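Epf (Streptococcus pyogenes, PDB 4ES8) acts as a cell-surface adhesin that attaches to cells through an N-terminal region containing a carbohydrate-binding module and a fibronectin-like domain. Local coordinates at residues Ser84-Arg88 / Val99-Val103; Lys115-Gly121 / Glu170-Ile176; Tyr226-Lys230 / Glu279-Leu285; Leu252-Arg256 / Lys286-Leu291. All coordinates share one frame; numbering follows the deposited sequence.

Interaction 1 of 4, residues Ser84-Arg88 / Val99-Val103; sequences SIAAR and VAFKV. With ACT (acetate ion), chain E.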
loop_
_atom_site.group_PDB
_atom_site.type_symbol
_atom_site.label_atom_id
_atom_site.label_comp_id
_atom_site.label_asym_id
_atom_site.label_seq_id
_atom_site.Cartn_x
_atom_site.Cartn_y
_atom_site.Cartn_z
ATOM N N SER A 84 -4.392 -16.300 -9.992
ATOM C CA SER A 84 -4.061 -15.561 -11.213
ATOM C C SER A 84 -5.217 -14.816 -11.821
ATOM O O SER A 84 -6.391 -15.083 -11.508
ATOM C CB SER A 84 -3.537 -16.539 -12.269
ATOM O OG SER A 84 -4.550 -17.429 -12.718
ATOM N N ILE A 85 -4.892 -13.888 -12.724
ATOM C CA ILE A 85 -5.897 -13.097 -13.420
ATOM C C ILE A 85 -5.361 -12.863 -14.828
ATOM O O ILE A 85 -4.157 -12.624 -14.996
ATOM C CB ILE A 85 -6.215 -11.810 -12.620
ATOM C CG1 ILE A 85 -7.470 -11.131 -13.139
ATOM C CG2 ILE A 85 -5.008 -10.828 -12.518
ATOM C CD1 ILE A 85 -8.002 -10.111 -12.140
ATOM N N ALA A 86 -6.212 -13.065 -15.840
ATOM C CA ALA A 86 -5.736 -13.036 -17.217
ATOM C C ALA A 86 -6.742 -12.459 -18.185
ATOM O O ALA A 86 -7.956 -12.533 -17.942
ATOM C CB ALA A 86 -5.406 -14.469 -17.655
ATOM N N ALA A 87 -6.212 -11.916 -19.303
ATOM C CA ALA A 87 -7.025 -11.399 -20.404
ATOM C C ALA A 87 -6.659 -12.101 -21.689
ATOM O O ALA A 87 -5.491 -12.481 -21.882
ATOM C CB ALA A 87 -6.815 -9.898 -20.568
ATOM N N ARG A 88 -7.651 -12.256 -22.567
ATOM C CA ARG A 88 -7.494 -12.850 -23.891
ATOM C C ARG A 88 -8.098 -11.893 -24.883
ATOM O O ARG A 88 -9.254 -11.482 -24.704
ATOM C CB ARG A 88 -8.172 -14.225 -23.980
ATOM C CG ARG A 88 -8.322 -14.728 -25.422
ATOM C CD ARG A 88 -8.763 -16.182 -25.480
ATOM N NE ARG A 88 -7.716 -17.054 -24.977
ATOM C CZ ARG A 88 -7.893 -18.340 -24.698
ATOM N NH1 ARG A 88 -9.061 -18.930 -24.954
ATOM N NH2 ARG A 88 -6.898 -19.058 -24.204
ATOM N N VAL A 99 -7.686 -3.920 -21.922
ATOM C CA VAL A 99 -8.385 -4.517 -20.771
ATOM C C VAL A 99 -7.536 -4.213 -19.529
ATOM O O VAL A 99 -6.311 -4.355 -19.569
ATOM C CB VAL A 99 -8.605 -6.044 -20.943
ATOM C CG1 VAL A 99 -9.128 -6.682 -19.657
ATOM C CG2 VAL A 99 -9.546 -6.328 -22.110
ATOM N N ALA A 100 -8.179 -3.824 -18.423
ATOM C CA ALA A 100 -7.460 -3.582 -17.176
ATOM C C ALA A 100 -8.156 -4.298 -16.057
ATOM O O ALA A 100 -9.396 -4.345 -16.025
ATOM C CB ALA A 100 -7.387 -2.100 -16.874
ATOM N N PHE A 101 -7.367 -4.800 -15.112
ATOM C CA PHE A 101 -7.893 -5.385 -13.887
ATOM C C PHE A 101 -7.518 -4.537 -12.683
ATOM O O PHE A 101 -6.455 -3.911 -12.665
ATOM C CB PHE A 101 -7.327 -6.799 -13.681
ATOM C CG PHE A 101 -7.629 -7.710 -14.848
ATOM C CD1 PHE A 101 -8.938 -8.045 -15.170
ATOM C CD2 PHE A 101 -6.598 -8.260 -15.605
ATOM C CE1 PHE A 101 -9.217 -8.874 -16.257
ATOM C CE2 PHE A 101 -6.878 -9.093 -16.680
ATOM C CZ PHE A 101 -8.186 -9.416 -16.991
ATOM N N LYS A 102 -8.365 -4.540 -11.651
ATOM C CA LYS A 102 -8.005 -3.930 -10.384
ATOM C C LYS A 102 -8.016 -5.019 -9.344
ATOM O O LYS A 102 -9.055 -5.668 -9.129
ATOM C CB LYS A 102 -8.959 -2.777 -9.991
ATOM C CG LYS A 102 -8.604 -1.473 -10.686
ATOM C CD LYS A 102 -9.460 -0.312 -10.143
ATOM C CE LYS A 102 -8.833 1.012 -10.453
ATOM N NZ LYS A 102 -9.551 2.137 -9.752
ATOM N N VAL A 103 -6.865 -5.255 -8.722
ATOM C CA VAL A 103 -6.759 -6.214 -7.615
ATOM C C VAL A 103 -6.641 -5.388 -6.352
ATOM O O VAL A 103 -5.713 -4.575 -6.189
ATOM C CB VAL A 103 -5.604 -7.198 -7.794
ATOM C CG1 VAL A 103 -5.554 -8.139 -6.592
ATOM C CG2 VAL A 103 -5.797 -8.010 -9.069
HETATM C C ACT E . -12.622 -18.613 -26.000
HETATM O O ACT E . -13.667 -18.633 -26.686
HETATM O OXT ACT E . -11.538 -18.212 -26.487
HETATM C CH3 ACT E . -12.686 -19.231 -24.611
#
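Two first torsions bring a branch of Ile85 over the face of the Phe101 ring. In Ile85 chi1 of -167° sets CG1 anti to the backbone N, and in Phe101 chi1 of -57° lays the ring beside its own backbone N, where it meets that branch. Ile85 CG1 then stands over the centre of the Phe101 ring, 3.8 Å from the centroid and only 11° off the normal, which defines a CH-pi contact on the face. Beyond it, Ile85 CD1 folds over the root of the ring, 3.6 Å from Phe101 CG, and also reaches Val103 CG2 at 4.3 Å. The far end of the ring lies against the other strand: Phe101 CZ is 3.9 Å from Ala87 CB and 3.3 Å from Ala86 O, both approaching obliquely. Ala87 CB also meets Val99 CG1 at 4.1 Å.

The strand axes run 8.2 Å apart and nearly antiparallel, too far for backbone pairing, so 84-88 and 99-103 belong to different sheets that face each other. This is the packing of a beta-sandwich, the architecture common among carbohydrate-binding modules. Ile78 and Leu190 adjoin the same core. On the outer face, Arg88 pairs with Asp203, makes a cation-pi contact with Trp67, and donates through NH1 to OXT of an acetate at 3.0 Å. The acetate lies at the guanidinium edge, is shared with Lys90, and probably comes from the crystallisation liquor.

What joins the two strands is apolar and CH-pi packing, with Ala86 O also against the ring. This is consistent with hydrophobic packing between the sheets; the Arg88 ion pairs lie off this interface.

Interaction 2 of 4, residues Lys115-Gly121 / Glu170-Ile176; sequences KITFEQG and EQGDKTI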
loop_
_atom_site.group_PDB
_atom_site.type_symbol
_atom_site.label_atom_id
_atom_site.label_comp_id
_atom_site.label_asym_id
_atom_site.label_seq_id
_atom_site.Cartn_x
_atom_site.Cartn_y
_atom_site.Cartn_z
ATOM N N LYS A 115 5.073 -2.159 -0.558
ATOM C CA LYS A 115 5.810 -2.928 -1.556
ATOM C C LYS A 115 4.900 -4.002 -2.115
ATOM O O LYS A 115 4.506 -4.905 -1.372
ATOM C CB LYS A 115 7.076 -3.560 -0.946
ATOM C CG LYS A 115 7.840 -4.485 -1.905
ATOM C CD LYS A 115 8.900 -5.320 -1.174
ATOM C CE LYS A 115 9.767 -6.090 -2.151
ATOM N NZ LYS A 115 10.812 -6.900 -1.463
ATOM N N ILE A 116 4.568 -3.897 -3.398
ATOM C CA ILE A 116 3.762 -4.887 -4.107
ATOM C C ILE A 116 4.709 -5.793 -4.863
ATOM O O ILE A 116 5.667 -5.312 -5.496
ATOM C CB ILE A 116 2.795 -4.188 -5.093
ATOM C CG1 ILE A 116 1.693 -3.403 -4.397
ATOM C CG2 ILE A 116 2.219 -5.180 -6.125
ATOM C CD1 ILE A 116 0.869 -2.516 -5.388
ATOM N N THR A 117 4.433 -7.111 -4.837
ATOM C CA THR A 117 5.199 -8.069 -5.626
ATOM C C THR A 117 4.217 -8.957 -6.342
ATOM O O THR A 117 3.139 -9.234 -5.822
ATOM C CB THR A 117 6.173 -8.882 -4.762
ATOM O OG1 THR A 117 5.464 -9.537 -3.705
ATOM C CG2 THR A 117 7.292 -8.017 -4.172
ATOM N N PHE A 118 4.570 -9.400 -7.549
ATOM C CA PHE A 118 3.737 -10.341 -8.298
ATOM C C PHE A 118 4.560 -10.935 -9.388
ATOM O O PHE A 118 5.687 -10.492 -9.605
ATOM C CB PHE A 118 2.458 -9.683 -8.872
ATOM C CG PHE A 118 2.702 -8.529 -9.823
ATOM C CD1 PHE A 118 2.969 -7.257 -9.340
ATOM C CD2 PHE A 118 2.673 -8.722 -11.201
ATOM C CE1 PHE A 118 3.197 -6.192 -10.228
ATOM C CE2 PHE A 118 2.932 -7.665 -12.084
ATOM C CZ PHE A 118 3.183 -6.403 -11.595
ATOM N N GLU A 119 3.994 -11.917 -10.089
ATOM C CA GLU A 119 4.685 -12.490 -11.230
ATOM C C GLU A 119 3.995 -12.042 -12.497
ATOM O O GLU A 119 2.777 -12.205 -12.625
ATOM C CB GLU A 119 4.679 -14.029 -11.166
ATOM C CG GLU A 119 5.401 -14.585 -9.952
ATOM C CD GLU A 119 5.446 -16.097 -9.957
ATOM O OE1 GLU A 119 6.008 -16.676 -10.914
ATOM O OE2 GLU A 119 4.961 -16.698 -8.975
ATOM N N GLN A 120 4.761 -11.505 -13.431
ATOM C CA GLN A 120 4.263 -11.233 -14.765
ATOM C C GLN A 120 4.367 -12.556 -15.500
ATOM O O GLN A 120 5.491 -13.048 -15.728
ATOM C CB GLN A 120 5.077 -10.131 -15.460
ATOM C CG GLN A 120 4.737 -9.964 -16.938
ATOM C CD GLN A 120 3.300 -9.521 -17.061
ATOM O OE1 GLN A 120 2.938 -8.440 -16.597
ATOM N NE2 GLN A 120 2.444 -10.409 -17.588
ATOM N N GLY A 121 3.224 -13.168 -15.779
ATOM C CA GLY A 121 3.159 -14.412 -16.541
ATOM C C GLY A 121 3.245 -14.111 -18.030
ATOM O O GLY A 121 3.710 -13.032 -18.448
ATOM N N GLU A 170 9.762 -8.002 -19.698
ATOM C CA GLU A 170 10.213 -9.357 -19.414
ATOM C C GLU A 170 9.159 -10.055 -18.560
ATOM O O GLU A 170 8.485 -9.411 -17.736
ATOM C CB GLU A 170 11.524 -9.370 -18.610
ATOM C CG GLU A 170 12.741 -8.724 -19.205
ATOM C CD GLU A 170 13.902 -8.968 -18.255
ATOM O OE1 GLU A 170 14.929 -9.509 -18.720
ATOM O OE2 GLU A 170 13.738 -8.744 -17.032
ATOM N N GLN A 171 9.054 -11.357 -18.701
ATOM C CA GLN A 171 8.211 -12.155 -17.816
ATOM C C GLN A 171 9.038 -12.522 -16.592
ATOM O O GLN A 171 10.229 -12.795 -16.715
ATOM C CB GLN A 171 7.712 -13.411 -18.534
ATOM C CG GLN A 171 6.830 -13.046 -19.733
ATOM C CD GLN A 171 6.334 -14.199 -20.581
ATOM O OE1 GLN A 171 5.934 -13.979 -21.734
ATOM N NE2 GLN A 171 6.333 -15.436 -20.053
ATOM N N GLY A 172 8.414 -12.519 -15.436
ATOM C CA GLY A 172 9.105 -12.840 -14.198
ATOM C C GLY A 172 8.604 -12.011 -13.039
ATOM O O GLY A 172 7.560 -11.360 -13.129
ATOM N N ASP A 173 9.345 -12.056 -11.936
ATOM C CA ASP A 173 8.966 -11.351 -10.721
ATOM C C ASP A 173 9.050 -9.844 -10.901
ATOM O O ASP A 173 10.048 -9.324 -11.428
ATOM C CB ASP A 173 9.878 -11.776 -9.561
ATOM C CG ASP A 173 9.755 -13.227 -9.123
ATOM O OD1 ASP A 173 8.834 -13.928 -9.618
ATOM O OD2 ASP A 173 10.570 -13.662 -8.265
ATOM N N LYS A 174 8.029 -9.143 -10.405
ATOM C CA LYS A 174 7.988 -7.688 -10.421
ATOM C C LYS A 174 7.880 -7.141 -9.008
ATOM O O LYS A 174 7.262 -7.776 -8.131
ATOM C CB LYS A 174 6.766 -7.214 -11.233
ATOM C CG LYS A 174 6.737 -7.706 -12.688
ATOM C CD LYS A 174 7.969 -7.269 -13.519
ATOM C CE LYS A 174 7.868 -7.883 -14.892
ATOM N NZ LYS A 174 9.142 -7.685 -15.653
ATOM N N THR A 175 8.418 -5.941 -8.804
ATOM C CA THR A 175 8.331 -5.234 -7.527
ATOM C C THR A 175 7.932 -3.812 -7.804
ATOM O O THR A 175 8.549 -3.158 -8.655
ATOM C CB THR A 175 9.670 -5.282 -6.765
ATOM O OG1 THR A 175 10.090 -6.635 -6.557
ATOM C CG2 THR A 175 9.602 -4.531 -5.417
ATOM N N ILE A 176 6.892 -3.318 -7.088
ATOM C CA ILE A 176 6.416 -1.942 -7.226
ATOM C C ILE A 176 6.309 -1.348 -5.852
ATOM O O ILE A 176 5.685 -1.961 -4.987
ATOM C CB ILE A 176 5.066 -1.844 -7.974
ATOM C CG1 ILE A 176 5.160 -2.475 -9.385
ATOM C CG2 ILE A 176 4.572 -0.371 -8.034
ATOM C CD1 ILE A 176 3.827 -2.578 -10.156
HETATM O O HOH W 1 11.140 -8.117 -4.609
HETATM O O HOH W 2 8.098 -15.236 -11.884
#
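The strands at 115-121 and 172-176 run antiparallel as neighbours in one sheet of the N-terminal beta-sandwich, their axes 4.5 Å apart at 143°. Three hydrogen-bonded pairs fix the register: Ile116 with Ile176, Phe118 with Lys174, and Gln120 with Gly172. The first is short and nearly straight, Ile116 N to Ile176 O at 2.7 Å. At the loop end Gly172 has a positive phi, and a CB there would be jammed against the carbonyl O of Gln171.

On the face carrying Phe118, Lys174 CB sits over the ring toward its rim, 3.9 Å from the centroid, while Ile176 CD1 meets the ring edge 3.7 Å from CE1. Tyr131 adds an edge-to-face contact with Phe118. A bend at chi2 (-59°) carries the rest of Lys174 past Gln120, CE to CB 3.6 Å, and its NZ bonds to Glu170 O and forms a salt bridge with Glu162. Gln120 turns its own amide back to Gly121 O and is held by Tyr131 at OE1.

The opposite face bears Thr117 beside Thr175 and Glu119 beside Asp173. These carboxylates point the same way with planes 80° apart. Glu119 OE2 accepts from Asn208 ND2, and one water donates to both Glu119 OE1 and Asp173 OD1, each at 2.7 Å.

Interaction 3 of 4, residues Tyr226-Lys230 / Glu279-Leu285; sequences YVGNK and EDQAKSL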
loop_
_atom_site.group_PDB
_atom_site.type_symbol
_atom_site.label_atom_id
_atom_site.label_comp_id
_atom_site.label_asym_id
_atom_site.label_seq_id
_atom_site.Cartn_x
_atom_site.Cartn_y
_atom_site.Cartn_z
ATOM N N TYR A 226 11.790 16.039 32.815
ATOM C CA TYR A 226 12.318 16.725 33.995
ATOM C C TYR A 226 12.105 15.864 35.225
ATOM O O TYR A 226 11.081 15.187 35.342
ATOM C CB TYR A 226 11.644 18.109 34.177
ATOM C CG TYR A 226 11.700 19.011 32.957
ATOM C CD1 TYR A 226 12.915 19.342 32.364
ATOM C CD2 TYR A 226 10.543 19.586 32.439
ATOM C CE1 TYR A 226 12.974 20.189 31.258
ATOM C CE2 TYR A 226 10.591 20.454 31.346
ATOM C CZ TYR A 226 11.809 20.756 30.763
ATOM O OH TYR A 226 11.857 21.592 29.675
ATOM N N VAL A 227 13.080 15.882 36.158
ATOM C CA VAL A 227 12.994 15.125 37.423
ATOM C C VAL A 227 11.667 15.452 38.163
ATOM O O VAL A 227 11.252 16.609 38.183
ATOM C CB VAL A 227 14.225 15.404 38.331
ATOM C CG1 VAL A 227 15.455 14.666 37.825
ATOM C CG2 VAL A 227 14.517 16.904 38.441
ATOM N N GLY A 228 10.994 14.424 38.675
ATOM C CA GLY A 228 9.728 14.561 39.396
ATOM C C GLY A 228 8.504 14.946 38.580
ATOM O O GLY A 228 7.419 15.123 39.149
ATOM N N ASN A 229 8.652 15.046 37.236
ATOM C CA ASN A 229 7.577 15.420 36.320
ATOM C C ASN A 229 7.095 14.191 35.534
ATOM O O ASN A 229 7.900 13.499 34.900
ATOM C CB ASN A 229 8.051 16.534 35.389
ATOM C CG ASN A 229 6.941 17.247 34.635
ATOM O OD1 ASN A 229 5.980 16.638 34.156
ATOM N ND2 ASN A 229 7.070 18.555 34.485
ATOM N N LYS A 230 5.786 13.903 35.607
ATOM C CA LYS A 230 5.175 12.746 34.942
ATOM C C LYS A 230 5.089 12.899 33.424
ATOM O O LYS A 230 5.021 11.883 32.720
ATOM C CB LYS A 230 3.748 12.509 35.476
ATOM C CG LYS A 230 3.685 12.036 36.934
ATOM C CD LYS A 230 2.244 11.864 37.454
ATOM C CE LYS A 230 1.485 13.159 37.659
ATOM N NZ LYS A 230 2.056 13.988 38.756
ATOM N N GLU A 279 3.658 8.068 39.081
ATOM C CA GLU A 279 4.222 9.004 40.061
ATOM C C GLU A 279 5.594 8.523 40.552
ATOM O O GLU A 279 6.513 9.336 40.629
ATOM C CB GLU A 279 3.257 9.229 41.242
ATOM C CG GLU A 279 2.129 10.192 40.903
ATOM C CD GLU A 279 2.399 11.657 41.193
ATOM O OE1 GLU A 279 3.403 12.202 40.677
ATOM O OE2 GLU A 279 1.582 12.271 41.916
ATOM N N ASP A 280 5.735 7.204 40.825
ATOM C CA ASP A 280 6.975 6.567 41.269
ATOM C C ASP A 280 8.062 6.690 40.199
ATOM O O ASP A 280 9.200 7.037 40.521
ATOM C CB ASP A 280 6.740 5.088 41.612
ATOM C CG ASP A 280 5.795 4.840 42.785
ATOM O OD1 ASP A 280 5.583 5.778 43.591
ATOM O OD2 ASP A 280 5.260 3.712 42.889
ATOM N N GLN A 281 7.700 6.440 38.919
ATOM C CA GLN A 281 8.652 6.571 37.812
ATOM C C GLN A 281 9.195 7.995 37.711
ATOM O O GLN A 281 10.416 8.162 37.620
ATOM C CB GLN A 281 8.002 6.162 36.481
ATOM C CG GLN A 281 7.820 4.663 36.351
ATOM C CD GLN A 281 7.035 4.319 35.103
ATOM O OE1 GLN A 281 6.393 5.178 34.486
ATOM N NE2 GLN A 281 7.067 3.064 34.718
ATOM N N ALA A 282 8.309 9.027 37.772
ATOM C CA ALA A 282 8.706 10.440 37.694
ATOM C C ALA A 282 9.621 10.824 38.861
ATOM O O ALA A 282 10.625 11.509 38.667
ATOM C CB ALA A 282 7.474 11.335 37.692
ATOM N N LYS A 283 9.262 10.374 40.072
ATOM C CA LYS A 283 10.045 10.641 41.278
ATOM C C LYS A 283 11.428 9.985 41.188
ATOM O O LYS A 283 12.384 10.527 41.747
ATOM C CB LYS A 283 9.278 10.118 42.498
ATOM C CG LYS A 283 9.862 10.523 43.837
ATOM C CD LYS A 283 9.194 9.736 44.954
ATOM C CE LYS A 283 9.730 10.096 46.310
ATOM N NZ LYS A 283 9.637 11.552 46.584
ATOM N N SER A 284 11.527 8.825 40.482
ATOM C CA SER A 284 12.762 8.044 40.332
ATOM C C SER A 284 13.733 8.598 39.267
ATOM O O SER A 284 14.897 8.196 39.277
ATOM C CB SER A 284 12.438 6.589 40.009
ATOM O OG SER A 284 11.762 5.963 41.089
ATOM N N LEU A 285 13.286 9.506 38.361
ATOM C CA LEU A 285 14.195 10.080 37.352
ATOM C C LEU A 285 15.358 10.802 38.010
ATOM O O LEU A 285 15.158 11.504 39.009
ATOM C CB LEU A 285 13.468 11.074 36.427
ATOM C CG LEU A 285 12.352 10.521 35.534
ATOM C CD1 LEU A 285 11.636 11.666 34.852
ATOM C CD2 LEU A 285 12.907 9.527 34.488
#
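A type II beta turn, Tyr226 to Asn229, packs against the short helix 279-284 in the C-terminal domain, the part of the chain that would correspond to the fibronectin-like domain. The turn connects strands 219-224 and 231-237, and the helix precedes strand 290-297, so the contact lies among the connections at the strand ends. Asn229 N bonds to Tyr226 O within the turn, and Gly228 takes the position with positive phi.

At the apex Gly228 N donates to Ala282 O at 2.9 Å. The bond is bent, 136° at the hydrogen, and the donor stands above the carbonyl plane, 49° out of it. Ala282 then points its methyl into the turn: CB is 3.6 Å from Asn229 O and 3.9 Å from Lys230 CG. Past the helix, Leu285 CD1 reaches Tyr226 O at 3.6 Å. Val227 meets Leu285 at its backbone, CG1 to O at 3.4 Å, and also touches Leu285 CB.

The one ionic pair is at the other margin. Lys230 bends at chi3 (-70°) and again at chi4, which curls its amine back across the Glu279 side chain, itself bent at chi2. Lys230 NZ lies 2.9 Å from Glu279 OE1, a salt bridge whose hydrogen bond is weak, and the aliphatic Lys230 CD lies alongside the carboxylate at 3.4 Å from the same OE1.

A single bent backbone bond thus ties the turn to the helix, consistent with a modest polar contribution. The Ala282 methyl packs between, Leu285 packs at the Tyr226-Val227 end, and the charged pair, on the more exposed margin, probably adds some electrostatic attraction.

Interaction 4 of 4, residues Leu252-Arg256 / Lys286-Leu291; sequences LFNSR and KNKEKL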
loop_
_atom_site.group_PDB
_atom_site.type_symbol
_atom_site.label_atom_id
_atom_site.label_comp_id
_atom_site.label_asym_id
_atom_site.label_seq_id
_atom_site.Cartn_x
_atom_site.Cartn_y
_atom_site.Cartn_z
ATOM N N LEU A 252 9.764 3.794 25.967
ATOM C CA LEU A 252 10.660 4.688 26.729
ATOM C C LEU A 252 11.242 3.918 27.890
ATOM O O LEU A 252 10.491 3.280 28.624
ATOM C CB LEU A 252 9.864 5.896 27.235
ATOM C CG LEU A 252 10.613 6.877 28.145
ATOM C CD1 LEU A 252 11.660 7.656 27.347
ATOM C CD2 LEU A 252 9.626 7.878 28.780
ATOM N N PHE A 253 12.572 3.961 28.044
ATOM C CA PHE A 253 13.264 3.209 29.108
ATOM C C PHE A 253 14.127 4.122 29.927
ATOM O O PHE A 253 14.613 5.130 29.407
ATOM C CB PHE A 253 14.200 2.155 28.493
ATOM C CG PHE A 253 13.596 1.170 27.530
ATOM C CD1 PHE A 253 13.359 1.526 26.202
ATOM C CD2 PHE A 253 13.362 -0.144 27.917
ATOM C CE1 PHE A 253 12.830 0.601 25.302
ATOM C CE2 PHE A 253 12.842 -1.076 27.015
ATOM C CZ PHE A 253 12.571 -0.694 25.718
ATOM N N ASN A 254 14.394 3.739 31.182
ATOM C CA ASN A 254 15.323 4.530 31.994
ATOM C C ASN A 254 16.766 4.093 31.680
ATOM O O ASN A 254 16.972 3.187 30.861
ATOM C CB ASN A 254 14.997 4.437 33.499
ATOM C CG ASN A 254 15.166 3.066 34.115
ATOM O OD1 ASN A 254 15.804 2.170 33.567
ATOM N ND2 ASN A 254 14.599 2.880 35.307
ATOM N N SER A 255 17.764 4.714 32.336
ATOM C CA SER A 255 19.183 4.397 32.027
ATOM C C SER A 255 19.583 2.971 32.420
ATOM O O SER A 255 20.597 2.477 31.923
ATOM C CB SER A 255 20.115 5.404 32.690
ATOM O OG SER A 255 19.964 5.355 34.101
ATOM N N ARG A 256 18.793 2.310 33.279
ATOM C CA ARG A 256 19.049 0.915 33.671
ATOM C C ARG A 256 18.416 -0.068 32.658
ATOM O O ARG A 256 18.478 -1.288 32.857
ATOM C CB ARG A 256 18.512 0.644 35.072
ATOM C CG ARG A 256 19.290 1.410 36.135
ATOM C CD ARG A 256 18.702 1.209 37.510
ATOM N NE ARG A 256 19.569 1.801 38.527
ATOM C CZ ARG A 256 19.342 1.714 39.830
ATOM N NH1 ARG A 256 18.264 1.080 40.282
ATOM N NH2 ARG A 256 20.191 2.253 40.693
ATOM N N LYS A 286 16.570 10.612 37.474
ATOM C CA LYS A 286 17.758 11.257 38.006
ATOM C C LYS A 286 18.207 12.406 37.118
ATOM O O LYS A 286 18.000 12.385 35.904
ATOM C CB LYS A 286 18.896 10.244 38.195
ATOM C CG LYS A 286 18.635 9.314 39.368
ATOM C CD LYS A 286 19.551 8.084 39.370
ATOM C CE LYS A 286 19.265 7.119 38.242
ATOM N NZ LYS A 286 19.969 5.825 38.448
ATOM N N ASN A 287 18.834 13.424 37.724
ATOM C CA ASN A 287 19.346 14.552 36.961
ATOM C C ASN A 287 20.362 14.060 35.918
ATOM O O ASN A 287 21.186 13.187 36.218
ATOM C CB ASN A 287 19.982 15.595 37.886
ATOM C CG ASN A 287 20.505 16.818 37.171
ATOM O OD1 ASN A 287 19.922 17.310 36.195
ATOM N ND2 ASN A 287 21.641 17.315 37.627
ATOM N N LYS A 288 20.219 14.527 34.662
ATOM C CA LYS A 288 21.108 14.161 33.545
ATOM C C LYS A 288 21.012 12.657 33.150
ATOM O O LYS A 288 21.818 12.195 32.345
ATOM C CB LYS A 288 22.573 14.548 33.844
ATOM C CG LYS A 288 22.752 16.062 33.965
ATOM C CD LYS A 288 24.211 16.452 34.163
ATOM C CE LYS A 288 24.395 17.952 34.256
ATOM N NZ LYS A 288 24.097 18.643 32.968
ATOM N N GLU A 289 20.005 11.918 33.675
ATOM C CA GLU A 289 19.812 10.500 33.331
ATOM C C GLU A 289 19.572 10.328 31.834
ATOM O O GLU A 289 18.769 11.069 31.274
ATOM C CB GLU A 289 18.623 9.898 34.089
ATOM C CG GLU A 289 18.518 8.404 33.876
ATOM C CD GLU A 289 17.523 7.653 34.733
ATOM O OE1 GLU A 289 16.833 8.276 35.575
ATOM O OE2 GLU A 289 17.458 6.414 34.575
ATOM N N LYS A 290 20.266 9.360 31.209
ATOM C CA LYS A 290 20.100 9.076 29.794
ATOM C C LYS A 290 18.949 8.105 29.609
ATOM O O LYS A 290 19.083 6.909 29.860
ATOM C CB LYS A 290 21.388 8.491 29.186
ATOM C CG LYS A 290 22.492 9.516 28.974
ATOM C CD LYS A 290 23.773 8.855 28.433
ATOM C CE LYS A 290 23.711 8.507 26.960
ATOM N NZ LYS A 290 24.906 7.731 26.528
ATOM N N LEU A 291 17.810 8.618 29.165
ATOM C CA LEU A 291 16.668 7.766 28.865
ATOM C C LEU A 291 16.819 7.236 27.451
ATOM O O LEU A 291 17.457 7.884 26.620
ATOM C CB LEU A 291 15.341 8.530 29.001
ATOM C CG LEU A 291 15.094 9.236 30.355
ATOM C CD1 LEU A 291 13.766 9.980 30.342
ATOM C CD2 LEU A 291 15.112 8.234 31.534
#
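Glu289 lays its extended side chain against Ser255, where one carboxylate oxygen, OE2, takes two donors. Ser255 N lies 2.8 Å from it in a straight bond (166°), on the anti side, and Ser255 OG lies equally close but reaches it from above the carboxylate plane. The two donors come from opposite faces of that plane. With chi1 at 61°, Ser255 holds OG between its backbone N and carbonyl carbon, a position from which OG and Ser255 N can both reach OE2. The second oxygen, Glu289 OE1, accepts Lys286 N at 3.0 Å, so both oxygens have backbone donors and the carboxylate is fixed in rotation.

Lys286 to Glu289 form a type II beta turn that leads into strand 290-297, while Leu252 and Phe253 end strand 248-253. These two strands are neighbours in the four-stranded antiparallel sheet of the C-terminal domain, and Phe253 also bonds by its backbone to Lys292.

Next to this, Leu291 CD2 packs on Asn254 CA at 3.7 Å and Leu291 CB meets Leu252 CD1 at 4.1 Å. At the outer margin Arg256 NE and Lys286 NZ, like charges, come within 4.0 Å, their chains crossing at about a right angle.

How the interactions relate
The four contacts fall into two groups at opposite ends of an elongated chain. Interactions 1 and 2, with centres 14 Å apart, share the N-terminal sandwich: strands 84-89 and 113-123 belong to the same seven-stranded sheet, which interaction 1 packs on the other sheet, and interaction 2 joins two neighbouring strands within it. Interactions 3 and 4 have centres 11 Å apart in the C-terminal domain and touch, Val227 CG1 lying 3.6 Å from Asn287 N and Leu285 CD2 3.9 Å from Leu291 CD2. Their segments alternate along the chain; the first two follow in series. Centres 47 to 60 Å apart between groups fit two domains arranged lengthwise, probably a carbohydrate-binding module and a fibronectin-like domain.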